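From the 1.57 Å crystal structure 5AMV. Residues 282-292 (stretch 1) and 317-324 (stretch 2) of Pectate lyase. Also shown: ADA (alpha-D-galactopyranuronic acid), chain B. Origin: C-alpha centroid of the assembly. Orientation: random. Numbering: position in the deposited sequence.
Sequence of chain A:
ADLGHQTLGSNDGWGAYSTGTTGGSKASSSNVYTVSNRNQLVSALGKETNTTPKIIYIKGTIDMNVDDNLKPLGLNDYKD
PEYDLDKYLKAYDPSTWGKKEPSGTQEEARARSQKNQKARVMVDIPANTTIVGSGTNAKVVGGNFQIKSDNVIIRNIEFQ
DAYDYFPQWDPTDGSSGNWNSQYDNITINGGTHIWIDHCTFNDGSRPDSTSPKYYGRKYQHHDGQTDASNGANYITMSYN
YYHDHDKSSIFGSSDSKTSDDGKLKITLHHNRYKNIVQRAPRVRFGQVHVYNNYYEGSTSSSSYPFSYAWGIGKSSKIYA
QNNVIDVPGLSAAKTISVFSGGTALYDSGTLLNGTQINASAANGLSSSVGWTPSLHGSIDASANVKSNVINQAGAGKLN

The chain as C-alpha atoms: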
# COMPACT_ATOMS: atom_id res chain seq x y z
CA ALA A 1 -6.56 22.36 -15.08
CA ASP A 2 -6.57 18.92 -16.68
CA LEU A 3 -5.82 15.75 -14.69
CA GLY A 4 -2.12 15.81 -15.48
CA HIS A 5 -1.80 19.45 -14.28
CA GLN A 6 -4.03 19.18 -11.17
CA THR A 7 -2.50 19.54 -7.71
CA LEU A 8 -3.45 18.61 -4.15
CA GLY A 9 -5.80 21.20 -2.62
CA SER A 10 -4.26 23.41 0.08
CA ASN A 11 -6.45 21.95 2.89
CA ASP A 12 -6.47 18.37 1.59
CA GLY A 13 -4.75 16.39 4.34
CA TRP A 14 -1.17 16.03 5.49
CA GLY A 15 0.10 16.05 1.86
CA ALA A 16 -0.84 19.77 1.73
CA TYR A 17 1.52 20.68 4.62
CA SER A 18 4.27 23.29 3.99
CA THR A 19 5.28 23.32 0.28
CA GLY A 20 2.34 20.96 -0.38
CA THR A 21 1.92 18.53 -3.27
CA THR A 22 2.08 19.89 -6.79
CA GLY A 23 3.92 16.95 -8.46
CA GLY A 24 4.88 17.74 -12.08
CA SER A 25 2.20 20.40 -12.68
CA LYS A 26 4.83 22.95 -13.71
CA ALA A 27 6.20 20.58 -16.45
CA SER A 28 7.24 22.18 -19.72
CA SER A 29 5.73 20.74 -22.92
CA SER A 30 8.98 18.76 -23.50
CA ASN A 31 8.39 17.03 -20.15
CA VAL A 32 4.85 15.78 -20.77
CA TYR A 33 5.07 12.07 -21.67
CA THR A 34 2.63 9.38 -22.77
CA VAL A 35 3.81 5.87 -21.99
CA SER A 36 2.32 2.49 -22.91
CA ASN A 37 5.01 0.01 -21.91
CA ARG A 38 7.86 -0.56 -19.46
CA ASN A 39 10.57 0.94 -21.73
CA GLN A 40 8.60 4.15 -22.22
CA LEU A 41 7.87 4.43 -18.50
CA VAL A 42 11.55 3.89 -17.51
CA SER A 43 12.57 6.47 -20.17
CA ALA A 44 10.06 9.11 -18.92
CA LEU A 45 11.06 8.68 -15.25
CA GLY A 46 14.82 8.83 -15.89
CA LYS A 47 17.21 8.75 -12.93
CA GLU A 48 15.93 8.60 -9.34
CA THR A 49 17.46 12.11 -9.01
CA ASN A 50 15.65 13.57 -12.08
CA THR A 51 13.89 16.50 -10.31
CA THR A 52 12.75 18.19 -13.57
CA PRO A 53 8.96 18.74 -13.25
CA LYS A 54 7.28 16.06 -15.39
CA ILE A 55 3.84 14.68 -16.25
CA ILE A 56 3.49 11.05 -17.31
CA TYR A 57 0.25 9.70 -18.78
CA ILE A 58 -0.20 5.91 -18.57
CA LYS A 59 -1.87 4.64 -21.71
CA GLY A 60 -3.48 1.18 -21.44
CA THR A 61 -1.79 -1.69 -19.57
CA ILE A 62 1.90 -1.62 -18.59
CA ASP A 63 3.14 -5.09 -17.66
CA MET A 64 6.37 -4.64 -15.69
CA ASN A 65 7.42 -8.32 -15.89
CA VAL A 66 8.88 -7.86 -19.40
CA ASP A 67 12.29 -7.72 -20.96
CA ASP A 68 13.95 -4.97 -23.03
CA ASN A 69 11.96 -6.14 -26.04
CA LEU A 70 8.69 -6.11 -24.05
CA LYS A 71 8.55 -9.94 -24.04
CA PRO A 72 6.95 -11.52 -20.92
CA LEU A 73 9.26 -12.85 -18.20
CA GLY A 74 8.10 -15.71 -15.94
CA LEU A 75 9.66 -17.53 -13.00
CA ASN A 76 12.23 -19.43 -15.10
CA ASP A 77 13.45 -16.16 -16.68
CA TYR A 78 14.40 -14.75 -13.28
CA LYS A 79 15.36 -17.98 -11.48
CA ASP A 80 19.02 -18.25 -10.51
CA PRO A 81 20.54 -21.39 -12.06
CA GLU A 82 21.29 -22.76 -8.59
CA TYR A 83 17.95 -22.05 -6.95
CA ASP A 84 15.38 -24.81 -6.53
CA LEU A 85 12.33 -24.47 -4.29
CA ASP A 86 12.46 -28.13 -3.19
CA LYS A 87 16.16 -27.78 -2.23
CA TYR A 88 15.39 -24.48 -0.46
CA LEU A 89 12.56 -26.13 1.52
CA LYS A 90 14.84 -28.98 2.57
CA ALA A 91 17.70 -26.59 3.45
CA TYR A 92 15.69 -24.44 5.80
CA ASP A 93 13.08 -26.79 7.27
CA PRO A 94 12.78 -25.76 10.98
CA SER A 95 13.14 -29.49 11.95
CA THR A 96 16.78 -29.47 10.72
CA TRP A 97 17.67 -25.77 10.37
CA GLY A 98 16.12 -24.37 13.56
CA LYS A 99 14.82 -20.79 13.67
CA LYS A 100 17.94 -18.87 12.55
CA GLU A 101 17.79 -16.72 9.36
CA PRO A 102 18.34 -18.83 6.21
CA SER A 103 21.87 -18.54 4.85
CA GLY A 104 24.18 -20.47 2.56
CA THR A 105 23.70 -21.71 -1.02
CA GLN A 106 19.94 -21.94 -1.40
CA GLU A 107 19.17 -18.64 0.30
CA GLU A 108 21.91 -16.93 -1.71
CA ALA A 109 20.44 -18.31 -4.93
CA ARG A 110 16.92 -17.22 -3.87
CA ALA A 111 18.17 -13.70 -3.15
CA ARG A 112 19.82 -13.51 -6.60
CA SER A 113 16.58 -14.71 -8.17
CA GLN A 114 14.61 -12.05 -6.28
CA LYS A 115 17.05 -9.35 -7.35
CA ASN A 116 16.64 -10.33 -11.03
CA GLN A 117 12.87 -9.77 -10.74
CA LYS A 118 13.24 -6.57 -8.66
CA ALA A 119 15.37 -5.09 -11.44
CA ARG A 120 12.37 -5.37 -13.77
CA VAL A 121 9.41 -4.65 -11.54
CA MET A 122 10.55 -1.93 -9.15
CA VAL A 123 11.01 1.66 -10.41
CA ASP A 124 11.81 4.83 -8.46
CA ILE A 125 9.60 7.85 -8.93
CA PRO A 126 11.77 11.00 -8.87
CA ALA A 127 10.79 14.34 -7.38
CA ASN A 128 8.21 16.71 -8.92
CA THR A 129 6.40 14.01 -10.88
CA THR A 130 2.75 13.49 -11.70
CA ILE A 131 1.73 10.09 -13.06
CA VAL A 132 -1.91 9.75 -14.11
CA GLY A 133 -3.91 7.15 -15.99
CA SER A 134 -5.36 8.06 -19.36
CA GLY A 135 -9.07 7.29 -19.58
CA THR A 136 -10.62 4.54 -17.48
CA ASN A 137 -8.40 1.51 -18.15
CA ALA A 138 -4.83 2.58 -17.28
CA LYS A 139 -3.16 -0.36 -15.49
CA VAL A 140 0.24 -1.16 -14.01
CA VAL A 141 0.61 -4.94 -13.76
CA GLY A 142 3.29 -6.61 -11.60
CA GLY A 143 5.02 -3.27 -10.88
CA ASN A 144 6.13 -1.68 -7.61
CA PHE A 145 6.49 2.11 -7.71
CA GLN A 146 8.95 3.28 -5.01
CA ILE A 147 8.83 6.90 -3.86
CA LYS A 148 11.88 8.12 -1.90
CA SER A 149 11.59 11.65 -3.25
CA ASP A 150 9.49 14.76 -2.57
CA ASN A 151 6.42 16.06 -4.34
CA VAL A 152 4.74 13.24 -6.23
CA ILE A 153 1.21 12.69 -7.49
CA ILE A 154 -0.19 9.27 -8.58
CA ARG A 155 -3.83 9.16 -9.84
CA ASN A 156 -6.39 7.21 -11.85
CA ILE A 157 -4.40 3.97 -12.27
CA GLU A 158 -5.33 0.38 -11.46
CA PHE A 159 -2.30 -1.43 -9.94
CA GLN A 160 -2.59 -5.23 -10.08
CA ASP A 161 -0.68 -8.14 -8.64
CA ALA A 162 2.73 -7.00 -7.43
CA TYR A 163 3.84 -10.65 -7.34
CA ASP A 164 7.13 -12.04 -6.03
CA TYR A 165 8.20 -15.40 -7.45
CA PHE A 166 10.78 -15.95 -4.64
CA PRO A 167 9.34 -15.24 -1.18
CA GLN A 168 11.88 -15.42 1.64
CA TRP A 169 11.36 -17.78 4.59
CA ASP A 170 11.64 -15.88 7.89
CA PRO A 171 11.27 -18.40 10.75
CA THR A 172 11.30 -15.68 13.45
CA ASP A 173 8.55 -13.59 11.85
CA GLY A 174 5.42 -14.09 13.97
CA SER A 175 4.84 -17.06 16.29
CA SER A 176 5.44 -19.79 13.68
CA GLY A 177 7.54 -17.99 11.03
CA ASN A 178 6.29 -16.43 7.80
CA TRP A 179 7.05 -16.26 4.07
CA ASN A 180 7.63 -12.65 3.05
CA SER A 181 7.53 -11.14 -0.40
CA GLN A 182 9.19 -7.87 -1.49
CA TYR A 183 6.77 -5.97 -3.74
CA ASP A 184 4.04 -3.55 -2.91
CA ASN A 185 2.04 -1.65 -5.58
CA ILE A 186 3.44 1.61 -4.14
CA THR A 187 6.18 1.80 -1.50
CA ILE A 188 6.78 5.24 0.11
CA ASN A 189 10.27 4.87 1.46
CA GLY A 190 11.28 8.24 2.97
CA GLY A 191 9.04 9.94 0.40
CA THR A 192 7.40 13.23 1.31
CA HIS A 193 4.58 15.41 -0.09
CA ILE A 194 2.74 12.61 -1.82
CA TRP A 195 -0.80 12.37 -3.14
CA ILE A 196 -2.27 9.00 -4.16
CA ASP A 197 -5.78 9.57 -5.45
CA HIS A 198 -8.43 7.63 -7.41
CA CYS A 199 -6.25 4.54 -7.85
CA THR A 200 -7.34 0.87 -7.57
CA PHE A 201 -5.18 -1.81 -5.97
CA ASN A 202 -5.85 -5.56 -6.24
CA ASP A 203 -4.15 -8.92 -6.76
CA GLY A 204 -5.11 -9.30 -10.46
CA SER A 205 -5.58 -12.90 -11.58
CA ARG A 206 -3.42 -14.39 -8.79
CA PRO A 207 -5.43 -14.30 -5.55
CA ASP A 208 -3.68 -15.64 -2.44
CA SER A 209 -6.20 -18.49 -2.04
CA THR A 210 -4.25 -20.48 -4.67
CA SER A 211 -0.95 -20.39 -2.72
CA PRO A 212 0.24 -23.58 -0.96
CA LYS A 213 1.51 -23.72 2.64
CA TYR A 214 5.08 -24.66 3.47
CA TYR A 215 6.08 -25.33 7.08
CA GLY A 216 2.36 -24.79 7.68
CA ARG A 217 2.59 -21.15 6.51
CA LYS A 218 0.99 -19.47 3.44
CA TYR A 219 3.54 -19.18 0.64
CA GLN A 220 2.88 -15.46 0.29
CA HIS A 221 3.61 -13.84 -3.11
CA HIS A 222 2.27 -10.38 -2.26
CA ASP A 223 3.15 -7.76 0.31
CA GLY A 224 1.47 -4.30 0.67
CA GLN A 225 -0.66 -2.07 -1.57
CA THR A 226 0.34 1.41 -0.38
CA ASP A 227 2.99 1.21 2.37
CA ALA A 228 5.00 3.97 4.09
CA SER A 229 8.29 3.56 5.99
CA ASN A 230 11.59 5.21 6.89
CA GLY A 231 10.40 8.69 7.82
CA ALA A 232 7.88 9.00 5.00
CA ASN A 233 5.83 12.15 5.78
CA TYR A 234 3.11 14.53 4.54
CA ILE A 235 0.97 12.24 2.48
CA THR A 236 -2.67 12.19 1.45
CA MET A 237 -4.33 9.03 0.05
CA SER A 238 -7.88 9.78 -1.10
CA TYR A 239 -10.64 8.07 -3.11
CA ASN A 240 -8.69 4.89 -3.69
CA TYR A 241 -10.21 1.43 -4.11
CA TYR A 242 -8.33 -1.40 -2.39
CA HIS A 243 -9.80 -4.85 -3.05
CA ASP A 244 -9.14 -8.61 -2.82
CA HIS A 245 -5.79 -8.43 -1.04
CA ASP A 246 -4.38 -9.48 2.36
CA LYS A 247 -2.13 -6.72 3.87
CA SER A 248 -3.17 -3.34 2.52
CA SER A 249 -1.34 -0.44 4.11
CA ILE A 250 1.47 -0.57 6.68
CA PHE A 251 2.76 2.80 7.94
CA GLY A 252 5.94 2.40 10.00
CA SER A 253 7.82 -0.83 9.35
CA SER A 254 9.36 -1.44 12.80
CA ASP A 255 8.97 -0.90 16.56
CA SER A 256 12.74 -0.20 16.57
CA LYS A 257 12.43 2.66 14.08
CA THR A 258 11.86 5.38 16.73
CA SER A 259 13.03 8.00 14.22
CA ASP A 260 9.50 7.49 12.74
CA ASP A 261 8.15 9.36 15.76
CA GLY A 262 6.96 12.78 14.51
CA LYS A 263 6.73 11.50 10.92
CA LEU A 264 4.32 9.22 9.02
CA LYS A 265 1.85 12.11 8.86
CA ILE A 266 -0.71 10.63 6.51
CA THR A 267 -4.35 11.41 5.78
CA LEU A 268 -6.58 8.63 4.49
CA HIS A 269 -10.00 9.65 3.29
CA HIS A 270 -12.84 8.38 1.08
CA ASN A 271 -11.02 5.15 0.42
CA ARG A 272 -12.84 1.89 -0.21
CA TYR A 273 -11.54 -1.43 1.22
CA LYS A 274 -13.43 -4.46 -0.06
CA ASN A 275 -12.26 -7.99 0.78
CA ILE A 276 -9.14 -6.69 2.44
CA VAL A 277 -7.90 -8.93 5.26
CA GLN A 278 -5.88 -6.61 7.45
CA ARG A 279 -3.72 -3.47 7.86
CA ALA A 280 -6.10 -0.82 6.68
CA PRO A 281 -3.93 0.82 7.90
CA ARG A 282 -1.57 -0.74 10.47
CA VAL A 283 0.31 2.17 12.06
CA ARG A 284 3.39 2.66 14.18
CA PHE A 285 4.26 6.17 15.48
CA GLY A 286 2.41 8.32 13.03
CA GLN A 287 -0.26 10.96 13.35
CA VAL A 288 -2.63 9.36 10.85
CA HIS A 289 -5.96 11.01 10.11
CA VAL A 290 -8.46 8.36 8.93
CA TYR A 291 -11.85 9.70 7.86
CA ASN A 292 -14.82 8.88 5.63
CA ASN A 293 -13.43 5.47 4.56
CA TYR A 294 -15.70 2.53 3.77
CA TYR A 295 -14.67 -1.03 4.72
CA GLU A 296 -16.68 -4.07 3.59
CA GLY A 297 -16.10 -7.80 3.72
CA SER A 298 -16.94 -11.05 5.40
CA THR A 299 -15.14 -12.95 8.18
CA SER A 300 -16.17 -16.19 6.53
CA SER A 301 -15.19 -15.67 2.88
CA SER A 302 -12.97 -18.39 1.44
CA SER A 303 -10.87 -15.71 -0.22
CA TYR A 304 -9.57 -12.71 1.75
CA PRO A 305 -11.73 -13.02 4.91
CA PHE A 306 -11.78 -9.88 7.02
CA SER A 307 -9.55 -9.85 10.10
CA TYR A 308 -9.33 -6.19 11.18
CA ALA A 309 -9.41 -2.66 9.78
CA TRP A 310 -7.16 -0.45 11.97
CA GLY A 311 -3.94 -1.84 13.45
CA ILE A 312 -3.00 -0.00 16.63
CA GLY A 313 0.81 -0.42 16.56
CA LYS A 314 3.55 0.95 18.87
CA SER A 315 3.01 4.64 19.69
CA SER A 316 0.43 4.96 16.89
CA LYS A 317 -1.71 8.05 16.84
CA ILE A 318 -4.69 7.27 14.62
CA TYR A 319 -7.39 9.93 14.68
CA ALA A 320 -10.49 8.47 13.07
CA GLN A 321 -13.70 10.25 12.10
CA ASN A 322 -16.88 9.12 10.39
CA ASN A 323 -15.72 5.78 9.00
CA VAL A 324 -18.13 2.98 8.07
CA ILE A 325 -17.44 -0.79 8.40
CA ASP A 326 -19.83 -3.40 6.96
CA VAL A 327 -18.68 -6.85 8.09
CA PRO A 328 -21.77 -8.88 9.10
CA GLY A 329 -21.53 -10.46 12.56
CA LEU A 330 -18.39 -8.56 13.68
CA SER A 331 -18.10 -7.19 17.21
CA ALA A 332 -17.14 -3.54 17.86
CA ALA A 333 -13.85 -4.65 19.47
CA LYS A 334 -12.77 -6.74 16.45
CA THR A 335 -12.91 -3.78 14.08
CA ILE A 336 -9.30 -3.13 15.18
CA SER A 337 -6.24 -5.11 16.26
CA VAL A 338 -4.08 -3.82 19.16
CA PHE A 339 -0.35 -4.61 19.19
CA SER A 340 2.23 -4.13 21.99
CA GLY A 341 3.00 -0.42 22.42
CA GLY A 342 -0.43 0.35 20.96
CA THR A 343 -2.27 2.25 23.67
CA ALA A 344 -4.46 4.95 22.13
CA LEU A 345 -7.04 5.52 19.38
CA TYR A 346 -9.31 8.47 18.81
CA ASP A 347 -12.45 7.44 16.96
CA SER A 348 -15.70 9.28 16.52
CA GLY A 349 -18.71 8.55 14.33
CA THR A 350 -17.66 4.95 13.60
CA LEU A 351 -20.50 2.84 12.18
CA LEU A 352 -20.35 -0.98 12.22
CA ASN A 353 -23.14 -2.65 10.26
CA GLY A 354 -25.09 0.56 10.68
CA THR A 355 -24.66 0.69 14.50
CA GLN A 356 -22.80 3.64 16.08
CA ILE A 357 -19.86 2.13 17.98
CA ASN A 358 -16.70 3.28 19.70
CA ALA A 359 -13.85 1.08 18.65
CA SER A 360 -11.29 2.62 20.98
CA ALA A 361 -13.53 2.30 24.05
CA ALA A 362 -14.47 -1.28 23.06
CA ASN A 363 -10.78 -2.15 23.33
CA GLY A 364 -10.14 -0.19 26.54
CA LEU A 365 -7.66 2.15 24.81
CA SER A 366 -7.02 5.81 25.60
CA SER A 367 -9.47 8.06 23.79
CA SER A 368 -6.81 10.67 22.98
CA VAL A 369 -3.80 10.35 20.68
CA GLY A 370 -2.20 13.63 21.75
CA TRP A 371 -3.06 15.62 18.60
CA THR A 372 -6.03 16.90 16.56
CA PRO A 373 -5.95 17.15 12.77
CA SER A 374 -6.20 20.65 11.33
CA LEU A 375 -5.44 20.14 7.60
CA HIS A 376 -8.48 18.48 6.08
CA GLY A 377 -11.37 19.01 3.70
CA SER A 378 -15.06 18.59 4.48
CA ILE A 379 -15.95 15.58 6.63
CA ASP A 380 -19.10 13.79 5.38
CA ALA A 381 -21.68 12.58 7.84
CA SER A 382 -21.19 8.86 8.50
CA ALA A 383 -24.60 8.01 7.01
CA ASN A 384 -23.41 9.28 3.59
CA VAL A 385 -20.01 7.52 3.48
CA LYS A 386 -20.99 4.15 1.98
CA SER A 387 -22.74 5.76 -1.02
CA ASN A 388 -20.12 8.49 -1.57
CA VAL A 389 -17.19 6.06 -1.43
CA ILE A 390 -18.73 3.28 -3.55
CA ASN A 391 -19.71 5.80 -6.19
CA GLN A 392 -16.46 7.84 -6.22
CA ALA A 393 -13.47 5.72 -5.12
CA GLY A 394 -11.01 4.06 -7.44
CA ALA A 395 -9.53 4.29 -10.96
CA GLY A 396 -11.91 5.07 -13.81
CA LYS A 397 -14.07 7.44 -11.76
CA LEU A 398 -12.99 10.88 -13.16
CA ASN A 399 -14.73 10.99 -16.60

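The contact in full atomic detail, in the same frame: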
# COMPACT_ATOMS: atom_id res chain seq x y z
N ARG A 282 -2.28 -0.41 9.22
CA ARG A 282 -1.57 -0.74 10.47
C ARG A 282 -0.53 0.34 10.69
O ARG A 282 0.28 0.58 9.79
CB ARG A 282 -0.85 -2.07 10.35
CG ARG A 282 -0.28 -2.60 11.68
CD ARG A 282 0.99 -3.38 11.43
NE ARG A 282 1.39 -4.17 12.58
CZ ARG A 282 2.06 -3.69 13.64
NH1 ARG A 282 2.39 -2.40 13.71
NH2 ARG A 282 2.42 -4.50 14.64
N VAL A 283 -0.53 1.00 11.86
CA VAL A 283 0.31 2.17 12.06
C VAL A 283 1.25 1.98 13.24
O VAL A 283 0.85 1.46 14.26
CB VAL A 283 -0.58 3.42 12.35
CG1 VAL A 283 0.25 4.70 12.64
CG2 VAL A 283 -1.56 3.69 11.15
N ARG A 284 2.50 2.37 13.05
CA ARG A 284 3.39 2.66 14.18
C ARG A 284 3.70 4.15 14.15
O ARG A 284 3.88 4.71 13.07
CB ARG A 284 4.69 1.85 14.09
CG ARG A 284 4.54 0.35 14.19
CD ARG A 284 5.88 -0.28 13.81
NE ARG A 284 5.90 -1.72 14.05
CZ ARG A 284 5.61 -2.64 13.13
NH1 ARG A 284 5.30 -2.29 11.88
NH2 ARG A 284 5.67 -3.92 13.45
N PHE A 285 3.73 4.78 15.32
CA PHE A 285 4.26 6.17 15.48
C PHE A 285 3.47 7.32 14.92
O PHE A 285 3.37 8.37 15.55
CB PHE A 285 5.72 6.28 15.00
CG PHE A 285 6.68 5.40 15.78
CD1 PHE A 285 7.01 5.71 17.10
CD2 PHE A 285 7.19 4.23 15.21
CE1 PHE A 285 7.87 4.86 17.85
CE2 PHE A 285 8.05 3.36 15.94
CZ PHE A 285 8.39 3.70 17.29
N GLY A 286 2.90 7.16 13.73
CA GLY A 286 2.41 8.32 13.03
C GLY A 286 1.10 8.91 13.48
O GLY A 286 0.22 8.24 14.04
N GLN A 287 0.99 10.21 13.21
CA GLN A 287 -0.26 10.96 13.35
C GLN A 287 -1.03 10.77 12.06
O GLN A 287 -0.80 11.50 11.08
CB GLN A 287 0.07 12.43 13.60
CG GLN A 287 0.69 12.67 14.99
CD GLN A 287 1.16 14.12 15.16
OE1 GLN A 287 0.76 15.02 14.40
NE2 GLN A 287 1.96 14.37 16.22
N VAL A 288 -1.95 9.78 12.08
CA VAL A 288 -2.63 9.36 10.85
C VAL A 288 -4.09 9.71 10.98
O VAL A 288 -4.77 9.22 11.88
CB VAL A 288 -2.41 7.87 10.61
CG1 VAL A 288 -3.12 7.43 9.31
CG2 VAL A 288 -0.92 7.55 10.56
N HIS A 289 -4.56 10.59 10.10
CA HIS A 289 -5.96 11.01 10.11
C HIS A 289 -6.73 10.09 9.16
O HIS A 289 -6.44 10.07 7.98
CB HIS A 289 -6.08 12.47 9.63
CG HIS A 289 -7.45 13.05 9.80
ND1 HIS A 289 -7.82 14.23 9.21
CD2 HIS A 289 -8.53 12.64 10.52
CE1 HIS A 289 -9.07 14.53 9.55
NE2 HIS A 289 -9.51 13.59 10.37
N VAL A 290 -7.71 9.37 9.67
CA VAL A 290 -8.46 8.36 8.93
C VAL A 290 -9.93 8.78 8.93
O VAL A 290 -10.60 8.71 9.97
CB VAL A 290 -8.25 7.00 9.62
CG1 VAL A 290 -9.14 5.86 8.98
CG2 VAL A 290 -6.73 6.65 9.65
N TYR A 291 -10.44 9.29 7.83
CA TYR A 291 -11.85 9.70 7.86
C TYR A 291 -12.64 9.37 6.60
O TYR A 291 -12.10 9.38 5.48
CB TYR A 291 -12.01 11.21 8.22
CG TYR A 291 -11.65 12.22 7.13
CD1 TYR A 291 -12.63 12.68 6.23
CD2 TYR A 291 -10.37 12.75 7.04
CE1 TYR A 291 -12.34 13.61 5.23
CE2 TYR A 291 -10.07 13.73 6.02
CZ TYR A 291 -11.06 14.14 5.16
OH TYR A 291 -10.77 15.10 4.19
N ASN A 292 -13.94 9.13 6.78
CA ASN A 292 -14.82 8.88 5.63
C ASN A 292 -14.36 7.71 4.74
O ASN A 292 -14.56 7.78 3.52
CB ASN A 292 -15.01 10.14 4.74
CG ASN A 292 -15.82 11.25 5.40
OD1 ASN A 292 -15.82 12.38 4.90
ND2 ASN A 292 -16.54 10.93 6.50
N LYS A 317 -0.83 6.97 16.49
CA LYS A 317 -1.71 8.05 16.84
C LYS A 317 -2.81 8.23 15.80
O LYS A 317 -2.93 9.28 15.18
CB LYS A 317 -0.90 9.33 17.07
CG LYS A 317 0.00 9.23 18.30
CD LYS A 317 0.95 10.42 18.41
CE LYS A 317 1.70 10.37 19.81
NZ LYS A 317 2.40 9.10 20.08
N ILE A 318 -3.60 7.19 15.60
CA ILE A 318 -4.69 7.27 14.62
C ILE A 318 -5.83 8.12 15.18
O ILE A 318 -6.28 7.91 16.34
CB ILE A 318 -5.23 5.86 14.25
CG1 ILE A 318 -4.12 5.02 13.59
CG2 ILE A 318 -6.50 5.99 13.40
CD1 ILE A 318 -4.46 3.55 13.44
N TYR A 319 -6.26 9.08 14.38
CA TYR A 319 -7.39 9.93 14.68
C TYR A 319 -8.46 9.68 13.62
O TYR A 319 -8.33 10.09 12.45
CB TYR A 319 -6.92 11.39 14.70
CG TYR A 319 -7.87 12.37 15.33
CD1 TYR A 319 -8.99 12.82 14.64
CD2 TYR A 319 -7.64 12.86 16.61
CE1 TYR A 319 -9.93 13.75 15.20
CE2 TYR A 319 -8.52 13.79 17.17
CZ TYR A 319 -9.66 14.24 16.48
OH TYR A 319 -10.51 15.16 17.05
N ALA A 320 -9.51 8.98 14.03
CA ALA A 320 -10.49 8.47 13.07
C ALA A 320 -11.83 9.17 13.21
O ALA A 320 -12.32 9.36 14.33
CB ALA A 320 -10.63 6.95 13.23
N GLN A 321 -12.38 9.62 12.08
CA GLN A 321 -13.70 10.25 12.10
C GLN A 321 -14.60 9.74 10.98
O GLN A 321 -14.23 9.72 9.81
CB GLN A 321 -13.59 11.77 11.92
CG GLN A 321 -12.87 12.47 13.04
CD GLN A 321 -12.62 13.91 12.72
OE1 GLN A 321 -11.80 14.24 11.86
NE2 GLN A 321 -13.34 14.80 13.40
N ASN A 322 -15.84 9.42 11.35
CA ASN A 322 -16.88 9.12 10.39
C ASN A 322 -16.52 8.06 9.34
O ASN A 322 -16.70 8.29 8.12
CB ASN A 322 -17.45 10.40 9.77
CG ASN A 322 -18.18 11.26 10.82
OD1 ASN A 322 -18.16 10.93 12.03
ND2 ASN A 322 -18.87 12.29 10.36
N ASN A 323 -16.05 6.92 9.83
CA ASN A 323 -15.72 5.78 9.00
C ASN A 323 -16.80 4.74 9.14
O ASN A 323 -17.44 4.66 10.21
CB ASN A 323 -14.37 5.16 9.43
CG ASN A 323 -13.21 6.11 9.20
OD1 ASN A 323 -12.79 6.30 8.08
ND2 ASN A 323 -12.74 6.77 10.27
N VAL A 324 -16.99 3.93 8.10
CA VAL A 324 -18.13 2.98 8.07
C VAL A 324 -17.59 1.58 7.74
O VAL A 324 -16.89 1.44 6.72
CB VAL A 324 -19.11 3.46 6.98
CG1 VAL A 324 -20.31 2.44 6.81
CG2 VAL A 324 -19.68 4.83 7.36
C1 ADA B . 0.91 -10.60 10.76
C2 ADA B . 2.36 -11.10 10.67
C3 ADA B . 3.03 -11.05 12.04
C4 ADA B . 2.98 -9.64 12.62
C5 ADA B . 1.53 -9.19 12.70
C6 ADA B . 1.53 -7.71 13.03
O2 ADA B . 2.32 -12.48 10.28
O3 ADA B . 4.41 -11.43 11.93
O4 ADA B . 3.69 -8.77 11.72
O5 ADA B . 0.87 -9.33 11.41
O6B ADA B . 0.96 -6.94 12.21
O6A ADA B . 2.12 -7.28 14.07
O HOH W 1 4.44 8.58 18.15

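Two parallel strands, ending at Tyr291 and Gln321, lie side by side, their axes 17° apart and 4.6 Å at closest approach. In this arrangement a residue of one strand bonds to two residues of the other, and the central ladder follows that pattern closely. Tyr319 N donates to Val288 O (2.9 Å), Val290 N to Tyr319 O (2.9 Å) and Gln321 N to Val290 O (2.9 Å); the first two are nearly straight. The ladder continues with Asn292 N to Gln321 O (3.1 Å). Toward the other end the bonds are less regular: Val288 N reaches Lys317 O at 3.3 Å, and Lys317 N meets Gly286 O at 3.0 Å with a bent angle of 139°.

Side chains extend this network. Val290 O accepts a second, almost linear bond from Asn323 ND2 (2.9 Å), so one carbonyl serves both the strand and the turn after it. Asn322 O is held by Asn292 ND2 (3.1 Å), and Asn292 N adds a weak bond to the same oxygen (3.2 Å). Asn292 OD1, and ND2 in addition to its bond here, are hydrogen-bonded elsewhere in the structure.

On the face carrying His289, Tyr319 and Gln321, His289 NE2 donates to Gln321 OE1 at 2.8 Å. The acceptor lies near the imidazole plane, where the N-H points, and the bond spans two residues along the neighbouring strand. The alternate residues form an apolar face: Ile318 packs its CD1 against Val283 CG2 (3.7 Å) and its CG2 against Val290 CG2 (3.8 Å), while Val290 CB sits 4.3 Å from Ala320 CB.

A water lies 2.8 Å (its O) from Phe285 O and accepts from Lys317 NZ (2.9 Å), bridging the stretches. The CA-to-CB bond of Arg282 points away from stretch 2, and its guanidinium binds the galacturonate carboxylate, through NE to ADA O6B (2.8 Å) and NH2 to ADA O6A (2.9 Å), a pairing of opposite charges suited to a pectate lyase.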